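Local coordinates for protein Cas13d (uncultured Ruminococcus sp, PDB 6IV9) that binds a CRISPR RNA and, with two HEPN domains, matures that guide and probably cleaves the target RNA it recognises, at residues 262-266 against 267-271; 275-278 against 279-283. The protein carries 2 engineered substitutions. All coordinates share one frame; numbering follows the deposited sequence.

Contact 1: 262-266 against 267-271; sequences PKTKD and TRASE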
# COMPACT_ATOMS: atom_id res chain seq x y z
N PRO A 262 -14.34 4.41 25.18
CA PRO A 262 -13.87 4.35 26.56
C PRO A 262 -14.60 3.31 27.41
O PRO A 262 -15.70 2.99 27.10
CB PRO A 262 -14.21 5.74 27.11
CG PRO A 262 -14.28 6.61 25.90
CD PRO A 262 -14.86 5.72 24.83
N LYS A 263 -13.91 2.77 28.40
CA LYS A 263 -14.52 1.78 29.33
C LYS A 263 -15.61 2.45 30.17
O LYS A 263 -16.63 1.84 30.38
CB LYS A 263 -13.42 1.12 30.16
CG LYS A 263 -13.20 -0.35 29.86
CD LYS A 263 -11.86 -0.68 29.23
CE LYS A 263 -11.97 -1.37 27.89
NZ LYS A 263 -13.36 -1.37 27.40
N THR A 264 -15.37 3.67 30.63
CA THR A 264 -16.35 4.43 31.44
C THR A 264 -17.49 4.94 30.56
O THR A 264 -17.28 5.08 29.37
CB THR A 264 -15.66 5.59 32.16
OG1 THR A 264 -15.02 6.37 31.16
CG2 THR A 264 -14.63 5.11 33.15
N LYS A 265 -18.65 5.18 31.16
CA LYS A 265 -19.83 5.72 30.43
C LYS A 265 -19.95 7.23 30.70
O LYS A 265 -20.96 7.82 30.35
CB LYS A 265 -21.08 4.92 30.75
CG LYS A 265 -20.94 3.44 30.46
CD LYS A 265 -20.81 3.17 29.00
CE LYS A 265 -20.56 1.71 28.71
NZ LYS A 265 -20.82 1.43 27.29
N ASP A 266 -18.91 7.79 31.28
CA ASP A 266 -18.84 9.22 31.62
C ASP A 266 -19.07 10.02 30.34
O ASP A 266 -18.43 9.72 29.34
CB ASP A 266 -17.46 9.46 32.22
CG ASP A 266 -17.07 10.91 32.36
OD1 ASP A 266 -17.79 11.63 33.06
OD2 ASP A 266 -16.04 11.29 31.79
N THR A 267 -19.93 11.02 30.40
CA THR A 267 -20.29 11.85 29.23
C THR A 267 -19.05 12.55 28.67
O THR A 267 -18.87 12.54 27.46
CB THR A 267 -21.39 12.83 29.62
OG1 THR A 267 -22.54 12.05 29.93
CG2 THR A 267 -21.78 13.79 28.52
N ARG A 268 -18.20 13.09 29.54
CA ARG A 268 -17.02 13.83 29.06
C ARG A 268 -16.10 12.92 28.24
O ARG A 268 -15.72 13.32 27.15
CB ARG A 268 -16.25 14.31 30.30
CG ARG A 268 -15.24 15.41 30.05
CD ARG A 268 -14.77 15.94 31.39
NE ARG A 268 -13.54 15.30 31.85
CZ ARG A 268 -12.85 15.66 32.92
NH1 ARG A 268 -11.53 15.66 32.89
NH2 ARG A 268 -13.48 16.02 34.03
N ALA A 269 -15.77 11.74 28.74
CA ALA A 269 -14.88 10.80 28.03
C ALA A 269 -15.51 10.35 26.71
O ALA A 269 -14.80 10.23 25.73
CB ALA A 269 -14.58 9.63 28.91
N SER A 270 -16.81 10.11 26.73
CA SER A 270 -17.53 9.63 25.53
C SER A 270 -17.46 10.68 24.42
O SER A 270 -17.16 10.32 23.31
CB SER A 270 -18.95 9.36 25.90
OG SER A 270 -19.69 8.98 24.77
N GLU A 271 -17.74 11.93 24.75
CA GLU A 271 -17.70 13.03 23.76
C GLU A 271 -16.27 13.22 23.24
O GLU A 271 -16.13 13.52 22.09
CB GLU A 271 -18.34 14.30 24.32
CG GLU A 271 -19.85 14.21 24.33
CD GLU A 271 -20.52 14.82 23.11
OE1 GLU A 271 -20.67 16.06 23.08
OE2 GLU A 271 -20.88 14.07 22.20
O HOH W 1 -18.96 13.91 32.22
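Asp-266 and Ser-270 close the first turn of helix 267-291: Ser-270 N donates to Asp-266 O at 3.1 Å, in the carbonyl plane of the acceptor and with an N-H...O angle of 158°. Asp-266 is the N-cap of this helix. Before it, residues 262-265 form an irregular loop that doubles back beside the new turn, whereas Thr-267 onward has helical backbone angles, and Glu-271 N already bonds to Thr-267 O. The Asp-266 side chain makes the capping bond proper. Its CG lies anti to the backbone N (chi1 167°), and from there the carboxylate folds over the start of the helix, where Ala-269 N donates to OD2 at 3.1 Å. That N-H reaches OD2 from above the carboxylate plane, 52° out of it. The other oxygen is used as well: a water donates to Asp-266 OD1 and accepts from Arg-268 N, so the carboxylate serves two amides of the first turn, one directly and one through solvent. Its negative charge would probably also suit the positive end of the helix dipole. Arg-268 runs alongside Asp-266 without a salt bridge, OD2 and NE being 4.7 Å apart; the touch is through its CB. On the Ala-269 side the preceding loop lies against the turn. Thr-264 OG1 merely skirts the Ala-269 methyl at 4.0 Å, while the Pro-262 ring makes the apolar touch, its CG 4.3 Å from Ala-269 CB and 3.7 Å from Ala-269 O.

Contact 2: 275-278 against 279-283; sequences KRVY and HMLAI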
# COMPACT_ATOMS: atom_id res chain seq x y z
N LYS A 275 -15.51 12.86 19.27
CA LYS A 275 -14.93 14.02 18.56
C LYS A 275 -13.70 13.56 17.77
O LYS A 275 -13.55 13.95 16.63
CB LYS A 275 -14.58 15.07 19.60
CG LYS A 275 -14.03 16.38 19.06
CD LYS A 275 -13.74 17.37 20.14
CE LYS A 275 -13.72 18.79 19.64
NZ LYS A 275 -13.60 19.77 20.74
N ARG A 276 -12.85 12.74 18.38
CA ARG A 276 -11.64 12.23 17.70
C ARG A 276 -12.05 11.39 16.49
O ARG A 276 -11.47 11.56 15.46
CB ARG A 276 -10.79 11.40 18.67
CG ARG A 276 -10.10 12.23 19.74
CD ARG A 276 -9.01 11.47 20.42
NE ARG A 276 -9.52 10.33 21.13
CZ ARG A 276 -9.85 10.32 22.41
NH1 ARG A 276 -9.83 11.44 23.11
NH2 ARG A 276 -10.19 9.19 22.99
N VAL A 277 -13.04 10.52 16.65
CA VAL A 277 -13.51 9.67 15.52
C VAL A 277 -14.08 10.56 14.42
O VAL A 277 -13.77 10.34 13.27
CB VAL A 277 -14.53 8.61 15.99
CG1 VAL A 277 -15.10 7.84 14.83
CG2 VAL A 277 -13.92 7.67 16.99
N TYR A 278 -14.85 11.57 14.80
CA TYR A 278 -15.43 12.48 13.80
C TYR A 278 -14.31 13.16 13.01
O TYR A 278 -14.39 13.22 11.81
CB TYR A 278 -16.24 13.57 14.50
CG TYR A 278 -16.59 14.72 13.59
CD1 TYR A 278 -17.42 14.52 12.51
CD2 TYR A 278 -16.08 15.98 13.79
CE1 TYR A 278 -17.74 15.55 11.65
CE2 TYR A 278 -16.40 17.02 12.94
CZ TYR A 278 -17.23 16.80 11.86
OH TYR A 278 -17.55 17.80 11.01
N HIS A 279 -13.28 13.63 13.70
CA HIS A 279 -12.17 14.33 13.01
C HIS A 279 -11.50 13.38 12.01
O HIS A 279 -11.13 13.83 10.95
CB HIS A 279 -11.17 14.84 14.05
CG HIS A 279 -11.67 16.02 14.81
ND1 HIS A 279 -11.14 16.42 15.99
CD2 HIS A 279 -12.67 16.89 14.55
CE1 HIS A 279 -11.77 17.47 16.42
NE2 HIS A 279 -12.70 17.77 15.56
N MET A 280 -11.31 12.13 12.40
CA MET A 280 -10.66 11.15 11.50
C MET A 280 -11.52 10.95 10.25
O MET A 280 -11.00 11.05 9.17
CB MET A 280 -10.45 9.83 12.23
CG MET A 280 -9.46 9.92 13.37
SD MET A 280 -9.30 8.48 14.43
CE MET A 280 -8.39 7.36 13.37
N LEU A 281 -12.82 10.74 10.43
CA LEU A 281 -13.74 10.50 9.29
C LEU A 281 -13.83 11.74 8.40
O LEU A 281 -13.76 11.61 7.23
CB LEU A 281 -15.12 10.15 9.84
CG LEU A 281 -15.17 8.92 10.72
CD1 LEU A 281 -16.59 8.64 11.15
CD2 LEU A 281 -14.59 7.72 10.03
N ALA A 282 -13.95 12.91 9.01
CA ALA A 282 -14.06 14.16 8.24
C ALA A 282 -12.78 14.37 7.43
O ALA A 282 -12.86 14.85 6.34
CB ALA A 282 -14.31 15.30 9.19
N ILE A 283 -11.62 14.07 8.00
CA ILE A 283 -10.34 14.23 7.25
C ILE A 283 -10.32 13.26 6.07
O ILE A 283 -9.98 13.66 4.99
CB ILE A 283 -9.13 14.05 8.16
CG1 ILE A 283 -8.95 15.27 9.07
CG2 ILE A 283 -7.89 13.79 7.34
CD1 ILE A 283 -8.03 15.05 10.21
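Lys-275 and His-279, one turn apart on helix 267-291, lie side by side: the lysine's CG meets CE1 of the imidazole at 3.6 Å. The lysine runs extended, while His-279 has CG anti to its own carbonyl carbon (chi1 -73°), which swings the ring back along the helix until Lys-275 O sits 3.3 Å above one face, offset from its middle. That oxygen also accepts the N-H of His-279, in the first of four successive i to i+4 backbone bonds. Tyr-278 takes the other course, CG anti to N (chi1 167°); its ring and the histidine's meet at their margins, neither over the other's face, planes 49° apart, and Ala-282 CB lies over one tyrosine face. Val-277 and Leu-281 pair through CG1 and CD1 at 4.0 Å. His-279 ND1 hydrogen-bonds Thr-317 OG1 and NE2 Glu-313 OE2; an alanine in place of His-279 would probably leave these two without their mate and open a gap beside Tyr-278 and Lys-275. The histidine thus ties this helix to helix 312-330, where Arg-276 also makes a cation-pi contact with Tyr-320. Val-277, Tyr-278 and Leu-281 pack on Phe-245 of helix 232-251, and Met-280 and Ile-283 face helix 497-505.

How the contacts relate
Both contacts belong to helix 267-291, contact 1 at its N-terminal start and contact 2 farther along, their centres about 17 Å apart. Contact 1 is a surface site with no buried residue, its centre about 34 Å from that of the chain; contact 2 is largely buried, centre to centre about 22 Å. At the exposed end Arg-268 N and Ala-269 N are met by a water and a carboxylate, the regular bonds only beginning, and packing is minor. Deeper in, the amides of 279-283 each find a carbonyl four residues back and packing dominates, with Tyr-278 OH hydrogen-bonded to Asn-217 O and the imidazole nitrogens to helix 312-330.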